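Local coordinates for chain length determinant protein (Shigella flexneri, PDB 4E2H) that probably sets the length distribution of lipopolysaccharide O-antigen chains, acting from the periplasmic side of the inner membrane, at residues 26-31 against 116-121; 149-154 against 199-204. All coordinates share one frame; numbering follows the deposited sequence.

In the fold
Contacts 1 and 2 hang on one element, the very long helix 97-164, and follow one another along the chain. In contact 1 its residues 116-121 meet helix 26-35 close to the centre of the chain. In contact 2 its residues 149-154 meet the loop between helices 187-195 and 207-219, some 33 Å from that centre. The two contact centres lie 43 Å apart, and their nearest atoms about 27 Å, so they do not touch but sit at successive levels of an elongated periplasmic domain. Each also borders the third subunit, consistent with a long helix that serves both the fold of one chain and the assembly of several.

Contact 1: residues 26-31 against 116-121; sequences AGYNNA and QELEKD
Y28 reaches across from helix 26-35 to L118 and D121, one turn apart on the long helix 97-164. L118 is the first residue of 116-121 to take part. Its CB points at the opposing helix, and its CD1 meets Y28 OH at 3.9 Å. The leucine branch and the phenol cross obliquely, with L118 CG 4.4 Å from Y28 CE1. A branched, apolar leucine suits this buried place. The CA atoms of Y28 and L118 are 10.3 Å apart, and the long, flat tyrosine covers most of that gap, its hydroxyl at the far end. Chi1 of -179° sets the ring beside the carbonyl carbon, and from there the hydroxyl reaches helix 97-164. Further along, D121 OD2 stays 4.5 Å from Y28 OH, too far for a hydrogen bond. An aspartate is plausible here, its carboxylate facing the phenol and the border with the second subunit. The contact is slight and apolar, with helix 43-65 touching both Y28, through L46, and L118, through L50. The phenol oxygen faces a methyl of L118 and, more distantly, the D121 carboxylate, whose protonation the nearby D21 of the second subunit could, if anything, favour.

Contact 2: residues 149-154 against 199-204; sequences DLRIRQ and ATRPLV
The backbone of 199-204, an irregular segment, passes the side of the helix at 149-154 with its closest CA pair, I152 and R201, still 9.7 Å apart. R201 bridges this distance. Its side chain makes a straight run from CG out to NE, and CG stands anti to the backbone N (chi1 -171°), which carries the guanidinium to the helix surface. Two residues receive the side chain there. I152 brings its CD1 to 4.1 Å from R201 CD, the two chains running antiparallel alongside each other, so that methyl meets methylene. Isoleucine suits this buried place because its longer branch can cover the hydrocarbon part of an arginine. Farther out, R201 NH2 comes to 4.0 Å from CG of R151, whose aliphatic portion supplies the second apolar surface.

Helix 97-164 is the long helix that runs through the elongated periplasmic domain of this Wzz protein, and the loop after helix 187-195 folds back against it; R201 also packs on I155, one turn beyond R151.

The two guanidinium planes stand 70° apart. R151 NE lies 4.6 Å from R201 NH2, a close approach of like charges that is probably mildly unfavourable, though the hydrogen-bond partners of each group may offset it. R151, turned sharply at CB-CG, curls back toward its helix, where NH1 donates to Q154 OE1 over 2.8 Å in a fairly straight bond of 163°. The acceptor lies in the guanidinium plane, while the donor is tilted from the plane of the glutamine carbonyl. R151 NH2 bonds to the backbone oxygen of V178, which gives the group a second anchor. R201 NH2 bonds instead to the hydroxyl of S188 of the third subunit, on which R151 also packs.

Contact 1: residues 26-31 against 116-121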
ATOM      1  N   ALA C  26     -16.124  -4.483  -2.590  1.00 57.07           N
ATOM      2  CA  ALA C  26     -15.449  -4.853  -1.345  1.00 52.44           C
ATOM      3  C   ALA C  26     -14.521  -6.039  -1.632  1.00 50.58           C
ATOM      4  O   ALA C  26     -13.410  -6.116  -1.106  1.00 50.73           O
ATOM      5  CB  ALA C  26     -16.440  -5.197  -0.254  1.00 56.04           C
ATOM      6  N   GLY C  27     -14.990  -6.964  -2.472  1.00 46.96           N
ATOM      7  CA  GLY C  27     -14.178  -8.050  -2.990  1.00 48.27           C
ATOM      8  C   GLY C  27     -12.934  -7.561  -3.717  1.00 51.80           C
ATOM      9  O   GLY C  27     -11.828  -8.111  -3.531  1.00 51.74           O
ATOM     10  N   TYR C  28     -13.096  -6.529  -4.547  1.00 45.45           N
ATOM     11  CA  TYR C  28     -11.953  -5.942  -5.261  1.00 43.25           C
ATOM     12  C   TYR C  28     -11.099  -5.114  -4.326  1.00 42.25           C
ATOM     13  O   TYR C  28      -9.879  -5.057  -4.451  1.00 42.63           O
ATOM     14  CB  TYR C  28     -12.420  -5.052  -6.408  1.00 41.73           C
ATOM     15  CG  TYR C  28     -11.289  -4.442  -7.210  1.00 38.44           C
ATOM     16  CD1 TYR C  28     -10.650  -5.172  -8.203  1.00 35.78           C
ATOM     17  CD2 TYR C  28     -10.873  -3.131  -6.987  1.00 39.93           C
ATOM     18  CE1 TYR C  28      -9.625  -4.618  -8.954  1.00 43.74           C
ATOM     19  CE2 TYR C  28      -9.841  -2.565  -7.738  1.00 43.57           C
ATOM     20  CZ  TYR C  28      -9.222  -3.317  -8.718  1.00 45.30           C
ATOM     21  OH  TYR C  28      -8.201  -2.777  -9.473  1.00 49.69           O
ATOM     22  N   ASN C  29     -11.763  -4.435  -3.408  1.00 38.97           N
ATOM     23  CA  ASN C  29     -11.066  -3.711  -2.384  1.00 39.26           C
ATOM     24  C   ASN C  29     -10.267  -4.677  -1.557  1.00 44.88           C
ATOM     25  O   ASN C  29      -9.170  -4.370  -1.110  1.00 41.95           O
ATOM     26  CB  ASN C  29     -12.040  -3.025  -1.452  1.00 37.02           C
ATOM     27  CG  ASN C  29     -11.337  -2.109  -0.515  1.00 38.34           C
ATOM     28  OD1 ASN C  29     -10.232  -1.646  -0.814  1.00 39.07           O
ATOM     29  ND2 ASN C  29     -11.942  -1.847   0.633  1.00 40.34           N
ATOM     30  N   ASN C  30     -10.847  -5.845  -1.316  1.00 59.23           N
ATOM     31  CA  ASN C  30     -10.174  -6.854  -0.532  1.00 58.55           C
ATOM     32  C   ASN C  30      -8.842  -7.208  -1.175  1.00 58.55           C
ATOM     33  O   ASN C  30      -7.806  -7.171  -0.516  1.00 57.20           O
ATOM     34  CB  ASN C  30     -11.047  -8.090  -0.415  1.00 61.91           C
ATOM     35  CG  ASN C  30     -10.255  -9.315  -0.067  1.00 65.19           C
ATOM     36  OD1 ASN C  30      -9.721  -9.431   1.047  1.00 63.62           O
ATOM     37  ND2 ASN C  30     -10.171 -10.254  -1.016  1.00 62.40           N
ATOM     38  N   ALA C  31      -8.880  -7.526  -2.471  1.00 41.19           N
ATOM     39  CA  ALA C  31      -7.676  -7.889  -3.210  1.00 35.25           C
ATOM     40  C   ALA C  31      -6.594  -6.854  -2.983  1.00 40.18           C
ATOM     41  O   ALA C  31      -5.520  -7.172  -2.485  1.00 36.77           O
ATOM     42  CB  ALA C  31      -7.957  -8.011  -4.690  1.00 29.52           C
ATOM     43  N   GLN C 116     -12.743  -6.387 -18.822  1.00 63.12           N
ATOM     44  CA  GLN C 116     -11.621  -6.998 -19.511  1.00 67.76           C
ATOM     45  C   GLN C 116     -10.278  -6.335 -19.123  1.00 67.10           C
ATOM     46  O   GLN C 116      -9.357  -7.020 -18.692  1.00 70.41           O
ATOM     47  CB  GLN C 116     -11.850  -6.964 -21.017  1.00 69.77           C
ATOM     48  CG  GLN C 116     -12.054  -8.327 -21.632  1.00 75.58           C
ATOM     49  CD  GLN C 116     -11.300  -8.470 -22.950  1.00 91.42           C
ATOM     50  OE1 GLN C 116     -10.532  -7.581 -23.345  1.00 89.01           O
ATOM     51  NE2 GLN C 116     -11.514  -9.591 -23.637  1.00 95.63           N
ATOM     52  N   GLU C 117     -10.169  -5.013 -19.275  1.00 62.61           N
ATOM     53  CA  GLU C 117      -8.967  -4.269 -18.869  1.00 59.96           C
ATOM     54  C   GLU C 117      -8.623  -4.553 -17.415  1.00 59.82           C
ATOM     55  O   GLU C 117      -7.461  -4.590 -17.047  1.00 61.73           O
ATOM     56  CB  GLU C 117      -9.172  -2.751 -18.995  1.00 59.47           C
ATOM     57  CG  GLU C 117      -9.214  -2.156 -20.404  1.00 61.20           C
ATOM     58  CD  GLU C 117      -9.605  -0.667 -20.383  1.00 65.93           C
ATOM     59  OE1 GLU C 117      -9.804  -0.122 -19.269  1.00 60.02           O
ATOM     60  OE2 GLU C 117      -9.722  -0.037 -21.466  1.00 71.26           O
ATOM     61  N   LEU C 118      -9.645  -4.725 -16.588  1.00 49.23           N
ATOM     62  CA  LEU C 118      -9.448  -4.834 -15.156  1.00 51.99           C
ATOM     63  C   LEU C 118      -8.817  -6.166 -14.765  1.00 58.85           C
ATOM     64  O   LEU C 118      -7.926  -6.212 -13.912  1.00 59.11           O
ATOM     65  CB  LEU C 118     -10.762  -4.633 -14.409  1.00 49.20           C
ATOM     66  CG  LEU C 118     -10.684  -3.830 -13.103  1.00 49.64           C
ATOM     67  CD1 LEU C 118      -9.500  -2.875 -13.100  1.00 50.81           C
ATOM     68  CD2 LEU C 118     -11.992  -3.054 -12.882  1.00 52.01           C
ATOM     69  N   GLU C 119      -9.260  -7.255 -15.377  1.00 81.63           N
ATOM     70  CA  GLU C 119      -8.698  -8.543 -15.002  1.00 85.34           C
ATOM     71  C   GLU C 119      -7.210  -8.650 -15.366  1.00 85.04           C
ATOM     72  O   GLU C 119      -6.439  -9.289 -14.653  1.00 86.00           O
ATOM     73  CB  GLU C 119      -9.530  -9.710 -15.546  1.00 86.77           C
ATOM     74  CG  GLU C 119     -10.985  -9.700 -15.058  1.00 97.05           C
ATOM     75  CD  GLU C 119     -11.125  -9.378 -13.570  1.00 97.11           C
ATOM     76  OE1 GLU C 119     -10.313  -9.885 -12.766  1.00 95.24           O
ATOM     77  OE2 GLU C 119     -12.047  -8.614 -13.207  1.00 95.41           O
ATOM     78  N   LYS C 120      -6.806  -8.002 -16.454  1.00 60.05           N
ATOM     79  CA  LYS C 120      -5.395  -7.945 -16.826  1.00 66.29           C
ATOM     80  C   LYS C 120      -4.566  -7.131 -15.831  1.00 66.31           C
ATOM     81  O   LYS C 120      -3.466  -7.534 -15.449  1.00 65.31           O
ATOM     82  CB  LYS C 120      -5.234  -7.361 -18.231  1.00 63.76           C
ATOM     83  CG  LYS C 120      -3.850  -6.812 -18.517  1.00 65.64           C
ATOM     84  CD  LYS C 120      -3.053  -7.748 -19.430  1.00 74.51           C
ATOM     85  CE  LYS C 120      -1.695  -7.149 -19.832  1.00 73.39           C
ATOM     86  NZ  LYS C 120      -0.595  -7.457 -18.854  1.00 72.66           N
ATOM     87  N   ASP C 121      -5.103  -5.985 -15.421  1.00 66.83           N
ATOM     88  CA  ASP C 121      -4.415  -5.074 -14.507  1.00 67.13           C
ATOM     89  C   ASP C 121      -4.291  -5.714 -13.137  1.00 66.32           C
ATOM     90  O   ASP C 121      -3.400  -5.380 -12.355  1.00 61.45           O
ATOM     91  CB  ASP C 121      -5.185  -3.747 -14.419  1.00 66.35           C
ATOM     92  CG  ASP C 121      -4.480  -2.700 -13.565  1.00 69.46           C
ATOM     93  OD1 ASP C 121      -3.629  -1.954 -14.107  1.00 69.67           O
ATOM     94  OD2 ASP C 121      -4.795  -2.609 -12.354  1.00 67.26           O
TER

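Contact 2: residues 149-154 against 199-204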
ATOM      1  N   ASP C 149      25.669 -17.813  10.318  1.00 47.96           N
ATOM      2  CA  ASP C 149      27.028 -18.240   9.980  1.00 47.94           C
ATOM      3  C   ASP C 149      28.128 -17.502  10.740  1.00 46.25           C
ATOM      4  O   ASP C 149      29.119 -18.109  11.166  1.00 47.28           O
ATOM      5  CB  ASP C 149      27.250 -18.233   8.474  1.00 49.67           C
ATOM      6  CG  ASP C 149      26.250 -19.123   7.767  1.00 61.18           C
ATOM      7  OD1 ASP C 149      25.499 -19.807   8.502  1.00 56.89           O
ATOM      8  OD2 ASP C 149      26.206 -19.145   6.513  1.00 63.83           O
ATOM      9  N   LEU C 150      27.953 -16.204  10.930  1.00 26.68           N
ATOM     10  CA  LEU C 150      28.833 -15.480  11.850  1.00 29.46           C
ATOM     11  C   LEU C 150      28.819 -16.096  13.256  1.00 26.33           C
ATOM     12  O   LEU C 150      29.863 -16.272  13.855  1.00 23.98           O
ATOM     13  CB  LEU C 150      28.460 -13.998  11.949  1.00 27.92           C
ATOM     14  CG  LEU C 150      29.032 -13.310  13.197  1.00 25.92           C
ATOM     15  CD1 LEU C 150      30.486 -12.958  12.990  1.00 29.11           C
ATOM     16  CD2 LEU C 150      28.228 -12.042  13.535  1.00 29.88           C
ATOM     17  N   ARG C 151      27.646 -16.435  13.777  1.00 27.47           N
ATOM     18  CA  ARG C 151      27.588 -17.017  15.105  1.00 25.66           C
ATOM     19  C   ARG C 151      28.337 -18.348  15.073  1.00 30.45           C
ATOM     20  O   ARG C 151      29.087 -18.649  16.012  1.00 24.87           O
ATOM     21  CB  ARG C 151      26.159 -17.169  15.609  1.00 23.70           C
ATOM     22  CG  ARG C 151      26.036 -17.620  17.065  1.00 23.33           C
ATOM     23  CD  ARG C 151      27.054 -16.899  17.989  1.00 27.56           C
ATOM     24  NE  ARG C 151      26.604 -16.954  19.389  1.00 32.23           N
ATOM     25  CZ  ARG C 151      27.005 -16.134  20.364  1.00 29.68           C
ATOM     26  NH1 ARG C 151      27.888 -15.181  20.117  1.00 31.20           N
ATOM     27  NH2 ARG C 151      26.522 -16.274  21.595  1.00 33.56           N
ATOM     28  N   ILE C 152      28.211 -19.111  13.978  1.00 37.64           N
ATOM     29  CA  ILE C 152      29.007 -20.358  13.840  1.00 39.56           C
ATOM     30  C   ILE C 152      30.535 -20.143  13.765  1.00 40.03           C
ATOM     31  O   ILE C 152      31.304 -20.952  14.289  1.00 38.86           O
ATOM     32  CB  ILE C 152      28.569 -21.273  12.658  1.00 39.09           C
ATOM     33  CG1 ILE C 152      27.413 -22.188  13.063  1.00 43.67           C
ATOM     34  CG2 ILE C 152      29.694 -22.188  12.236  1.00 40.21           C
ATOM     35  CD1 ILE C 152      26.929 -22.024  14.487  1.00 47.66           C
ATOM     36  N   ARG C 153      30.997 -19.084  13.111  1.00 36.92           N
ATOM     37  CA  ARG C 153      32.439 -18.861  13.088  1.00 35.99           C
ATOM     38  C   ARG C 153      32.876 -18.525  14.504  1.00 38.29           C
ATOM     39  O   ARG C 153      33.930 -18.964  14.948  1.00 39.64           O
ATOM     40  CB  ARG C 153      32.872 -17.799  12.070  1.00 33.69           C
ATOM     41  CG  ARG C 153      32.605 -18.234  10.628  1.00 38.27           C
ATOM     42  CD  ARG C 153      33.076 -17.217   9.577  1.00 42.04           C
ATOM     43  NE  ARG C 153      32.611 -15.851   9.830  1.00 43.85           N
ATOM     44  CZ  ARG C 153      31.434 -15.362   9.419  1.00 44.52           C
ATOM     45  NH1 ARG C 153      30.600 -16.125   8.716  1.00 38.55           N
ATOM     46  NH2 ARG C 153      31.091 -14.101   9.701  1.00 40.19           N
ATOM     47  N   GLN C 154      32.041 -17.796  15.234  1.00 33.35           N
ATOM     48  CA  GLN C 154      32.361 -17.469  16.622  1.00 34.20           C
ATOM     49  C   GLN C 154      32.513 -18.741  17.435  1.00 34.87           C
ATOM     50  O   GLN C 154      33.448 -18.890  18.209  1.00 37.98           O
ATOM     51  CB  GLN C 154      31.282 -16.563  17.230  1.00 30.42           C
ATOM     52  CG  GLN C 154      31.325 -15.159  16.659  1.00 33.55           C
ATOM     53  CD  GLN C 154      30.398 -14.198  17.365  1.00 32.73           C
ATOM     54  OE1 GLN C 154      29.289 -14.571  17.799  1.00 30.44           O
ATOM     55  NE2 GLN C 154      30.851 -12.948  17.508  1.00 25.45           N
ATOM     56  N   ALA C 199      23.680 -27.383  10.961  1.00 60.91           N
ATOM     57  CA  ALA C 199      22.901 -27.507   9.733  1.00 65.89           C
ATOM     58  C   ALA C 199      21.426 -27.653  10.060  1.00 65.00           C
ATOM     59  O   ALA C 199      20.646 -28.110   9.234  1.00 67.99           O
ATOM     60  CB  ALA C 199      23.369 -28.714   8.938  1.00 70.93           C
ATOM     61  N   THR C 200      21.057 -27.250  11.269  1.00 46.04           N
ATOM     62  CA  THR C 200      19.787 -27.620  11.873  1.00 43.98           C
ATOM     63  C   THR C 200      19.516 -26.597  12.961  1.00 40.64           C
ATOM     64  O   THR C 200      18.493 -26.632  13.632  1.00 40.80           O
ATOM     65  CB  THR C 200      19.883 -29.052  12.483  1.00 45.54           C
ATOM     66  OG1 THR C 200      20.229 -30.000  11.457  1.00 45.12           O
ATOM     67  CG2 THR C 200      18.574 -29.472  13.116  1.00 44.17           C
ATOM     68  N   ARG C 201      20.486 -25.716  13.170  1.00 51.97           N
ATOM     69  CA  ARG C 201      20.299 -24.603  14.078  1.00 51.72           C
ATOM     70  C   ARG C 201      19.241 -23.742  13.391  1.00 53.63           C
ATOM     71  O   ARG C 201      19.364 -23.411  12.197  1.00 55.14           O
ATOM     72  CB  ARG C 201      21.615 -23.840  14.271  1.00 51.02           C
ATOM     73  CG  ARG C 201      21.602 -22.766  15.371  1.00 50.93           C
ATOM     74  CD  ARG C 201      22.941 -22.008  15.446  1.00 54.89           C
ATOM     75  NE  ARG C 201      23.086 -21.096  16.593  1.00 52.09           N
ATOM     76  CZ  ARG C 201      23.709 -21.394  17.731  1.00 50.65           C
ATOM     77  NH1 ARG C 201      24.253 -22.595  17.890  1.00 48.53           N
ATOM     78  NH2 ARG C 201      23.783 -20.491  18.708  1.00 51.60           N
ATOM     79  N   PRO C 202      18.174 -23.403  14.119  1.00 49.81           N
ATOM     80  CA  PRO C 202      17.055 -22.708  13.475  1.00 53.73           C
ATOM     81  C   PRO C 202      17.325 -21.224  13.244  1.00 50.95           C
ATOM     82  O   PRO C 202      17.831 -20.539  14.141  1.00 49.38           O
ATOM     83  CB  PRO C 202      15.914 -22.889  14.480  1.00 53.98           C
ATOM     84  CG  PRO C 202      16.594 -23.016  15.798  1.00 52.04           C
ATOM     85  CD  PRO C 202      17.894 -23.735  15.524  1.00 52.99           C
ATOM     86  N   LEU C 203      16.989 -20.740  12.053  1.00 42.43           N
ATOM     87  CA  LEU C 203      17.130 -19.328  11.754  1.00 40.47           C
ATOM     88  C   LEU C 203      16.202 -18.508  12.635  1.00 39.18           C
ATOM     89  O   LEU C 203      15.060 -18.898  12.872  1.00 40.90           O
ATOM     90  CB  LEU C 203      16.807 -19.077  10.288  1.00 37.04           C
ATOM     91  CG  LEU C 203      17.847 -19.716   9.370  1.00 43.90           C
ATOM     92  CD1 LEU C 203      17.469 -19.561   7.894  1.00 39.28           C
ATOM     93  CD2 LEU C 203      19.239 -19.118   9.660  1.00 42.42           C
ATOM     94  N   VAL C 204      16.688 -17.381  13.135  1.00 44.03           N
ATOM     95  CA  VAL C 204      15.821 -16.449  13.846  1.00 45.60           C
ATOM     96  C   VAL C 204      15.381 -15.308  12.910  1.00 46.57           C
ATOM     97  O   VAL C 204      16.211 -14.718  12.209  1.00 48.55           O
ATOM     98  CB  VAL C 204      16.507 -15.904  15.101  1.00 42.95           C
ATOM     99  CG1 VAL C 204      15.951 -14.551  15.456  1.00 48.37           C
ATOM    100  CG2 VAL C 204      16.298 -16.856  16.245  1.00 48.01           C
TER